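PDB 4Z5H: antitoxin HipB from Escherichia coli, which neutralizes the toxin HipA as a homodimer and represses the hipBA operon by binding and bending its operator DNA. Local coordinates for residues A[29-35]-A[57-62]. The protein carries 1 engineered substitution. Sequence-based numbering, arbitrary orientation.
Sequences LAKKIGI and KILQSL. With nucleotides of chain B.
Ile33 is the knob of this contact, its side chain set among Lys57, Ile58, Gln60 and Ser61 on the facing helix. Its two branches divide the hole: CG2 rests against Ser61 CB at 3.5 Å, while CD1 reaches over the Lys57 backbone to Ile58 CG1. A chi1 of 61° sets CG1 between backbone N and carbonyl carbon and turns CD1 toward Lys57 and Ile58, with CG2 toward Ser61. Ser61 supplies the other closely fitted surface. Its OG turns inward to its own helix, donating to Ile58 O at 2.7 Å on an in-plane lone pair; the hydroxyl's proton is thus used within its own helix, and Ile58 O is gripped twice, since Leu62 N donates to it as well. The same OG lies 3.6 Å from Leu29 CB. Leu29 CD1 meets Leu62 CD2 crosswise, a tight pair at 3.5 Å. These residues join helix 26-33, which precedes 37-45 in the helix-turn-helix of this cro/C1-type domain, to helix 52-61; the short segments cross at 108° with axes 9.2 Å apart. Helix 26-33 ends in a Schellman motif at Gly34, after which Ile35 lies beside the DNA: its CG2 is 3.3 Å from OP1 of DA14 of chain B, and its side chain crosses that of Ile58 at about a right angle, CD1 lying against CG1. Lysines border the interface: Lys32, bent at chi3 (76°), donates from NZ to Ser61 O at 2.8 Å, whereas the extended Lys57 passes Ile35 CG2, and its NZ donates to a water that probably bonds to Ile33 O.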
# COMPACT_ATOMS: atom_id res chain seq x y z
N LEU A 29 4.72 14.33 11.85
CA LEU A 29 3.81 13.67 10.93
C LEU A 29 2.63 13.04 11.68
O LEU A 29 1.48 13.21 11.31
CB LEU A 29 4.54 12.62 10.10
CG LEU A 29 5.75 13.09 9.30
CD1 LEU A 29 6.31 11.97 8.43
CD2 LEU A 29 5.41 14.28 8.45
N ALA A 30 2.93 12.36 12.77
CA ALA A 30 1.95 11.65 13.55
C ALA A 30 0.88 12.61 14.07
O ALA A 30 -0.28 12.27 14.08
CB ALA A 30 2.61 10.92 14.70
N LYS A 31 1.30 13.78 14.50
CA LYS A 31 0.39 14.81 14.95
C LYS A 31 -0.52 15.32 13.85
O LYS A 31 -1.70 15.50 14.05
CB LYS A 31 1.16 15.97 15.52
CG LYS A 31 0.30 16.99 16.22
CD LYS A 31 1.12 17.76 17.23
CE LYS A 31 0.66 19.20 17.34
NZ LYS A 31 1.55 19.92 18.28
N LYS A 32 0.06 15.53 12.69
CA LYS A 32 -0.65 16.07 11.57
C LYS A 32 -1.79 15.14 11.19
O LYS A 32 -2.87 15.59 10.88
CB LYS A 32 0.33 16.25 10.41
CG LYS A 32 -0.24 16.92 9.17
CD LYS A 32 0.83 17.60 8.32
CE LYS A 32 1.65 16.60 7.51
NZ LYS A 32 2.74 17.18 6.68
N ILE A 33 -1.56 13.84 11.26
CA ILE A 33 -2.56 12.87 10.83
C ILE A 33 -3.32 12.17 11.95
O ILE A 33 -4.08 11.28 11.70
CB ILE A 33 -1.95 11.82 9.88
CG1 ILE A 33 -0.83 11.04 10.56
CG2 ILE A 33 -1.47 12.47 8.60
CD1 ILE A 33 -0.19 10.02 9.67
N GLY A 34 -3.11 12.59 13.18
CA GLY A 34 -3.74 11.97 14.32
C GLY A 34 -3.50 10.52 14.63
O GLY A 34 -4.41 9.81 14.96
N ILE A 35 -2.26 10.08 14.56
CA ILE A 35 -1.89 8.74 14.95
C ILE A 35 -0.67 8.82 15.86
O ILE A 35 -0.10 9.87 16.00
CB ILE A 35 -1.61 7.80 13.77
CG1 ILE A 35 -0.31 8.19 13.05
CG2 ILE A 35 -2.79 7.74 12.83
CD1 ILE A 35 0.09 7.23 11.97
N LYS A 57 -2.54 7.13 5.59
CA LYS A 57 -2.43 8.29 6.44
C LYS A 57 -1.03 8.88 6.43
O LYS A 57 -0.86 10.06 6.28
CB LYS A 57 -2.87 7.95 7.86
CG LYS A 57 -4.37 7.78 7.99
CD LYS A 57 -4.79 7.50 9.41
CE LYS A 57 -6.30 7.50 9.52
NZ LYS A 57 -6.70 7.09 10.87
N ILE A 58 -0.03 8.02 6.55
CA ILE A 58 1.37 8.42 6.48
C ILE A 58 1.69 9.01 5.10
O ILE A 58 2.33 10.02 5.01
CB ILE A 58 2.33 7.28 6.87
CG1 ILE A 58 2.12 6.90 8.34
CG2 ILE A 58 3.77 7.71 6.68
CD1 ILE A 58 2.78 5.63 8.77
N LEU A 59 1.16 8.40 4.05
CA LEU A 59 1.37 8.89 2.72
C LEU A 59 0.87 10.32 2.61
O LEU A 59 1.57 11.15 2.10
CB LEU A 59 0.56 8.07 1.73
CG LEU A 59 1.11 7.09 0.72
CD1 LEU A 59 0.07 6.80 -0.34
CD2 LEU A 59 2.47 7.40 0.14
N GLN A 60 -0.31 10.59 3.16
CA GLN A 60 -0.87 11.92 3.17
C GLN A 60 0.03 12.91 3.93
O GLN A 60 0.29 13.98 3.45
CB GLN A 60 -2.26 11.93 3.79
CG GLN A 60 -2.94 13.28 3.67
CD GLN A 60 -3.98 13.56 4.75
OE1 GLN A 60 -4.13 12.81 5.70
NE2 GLN A 60 -4.72 14.63 4.57
N SER A 61 0.55 12.48 5.07
CA SER A 61 1.42 13.30 5.89
C SER A 61 2.67 13.71 5.12
O SER A 61 3.18 14.77 5.33
CB SER A 61 1.77 12.64 7.22
OG SER A 61 2.79 11.71 7.09
N LEU A 62 3.13 12.84 4.23
CA LEU A 62 4.33 13.05 3.46
C LEU A 62 4.07 13.81 2.16
O LEU A 62 4.94 13.95 1.34
CB LEU A 62 5.05 11.73 3.20
CG LEU A 62 5.66 10.93 4.35
CD1 LEU A 62 6.12 9.55 3.90
CD2 LEU A 62 6.81 11.68 5.00
P DA B 14 -3.33 4.64 16.01
OP1 DA B 14 -3.91 5.49 14.95
OP2 DA B 14 -1.88 4.66 16.23
O5' DA B 14 -4.02 4.96 17.40
C5' DA B 14 -5.45 4.90 17.56
C4' DA B 14 -5.81 4.56 18.99
O4' DA B 14 -5.38 3.22 19.29
C3' DA B 14 -5.16 5.43 20.06
O3' DA B 14 -5.96 6.56 20.40
C2' DA B 14 -5.12 4.52 21.26
C1' DA B 14 -5.04 3.12 20.67
N9 DA B 14 -3.72 2.49 20.76
C8 DA B 14 -2.66 2.58 19.90
N7 DA B 14 -1.62 1.88 20.27
C5 DA B 14 -2.02 1.28 21.46
C6 DA B 14 -1.37 0.42 22.36
N6 DA B 14 -0.13 -0.03 22.19
N1 DA B 14 -2.06 0.01 23.45
C2 DA B 14 -3.31 0.46 23.62
N3 DA B 14 -4.02 1.28 22.85
C4 DA B 14 -3.31 1.66 21.78
O HOH W 1 -6.24 9.75 12.37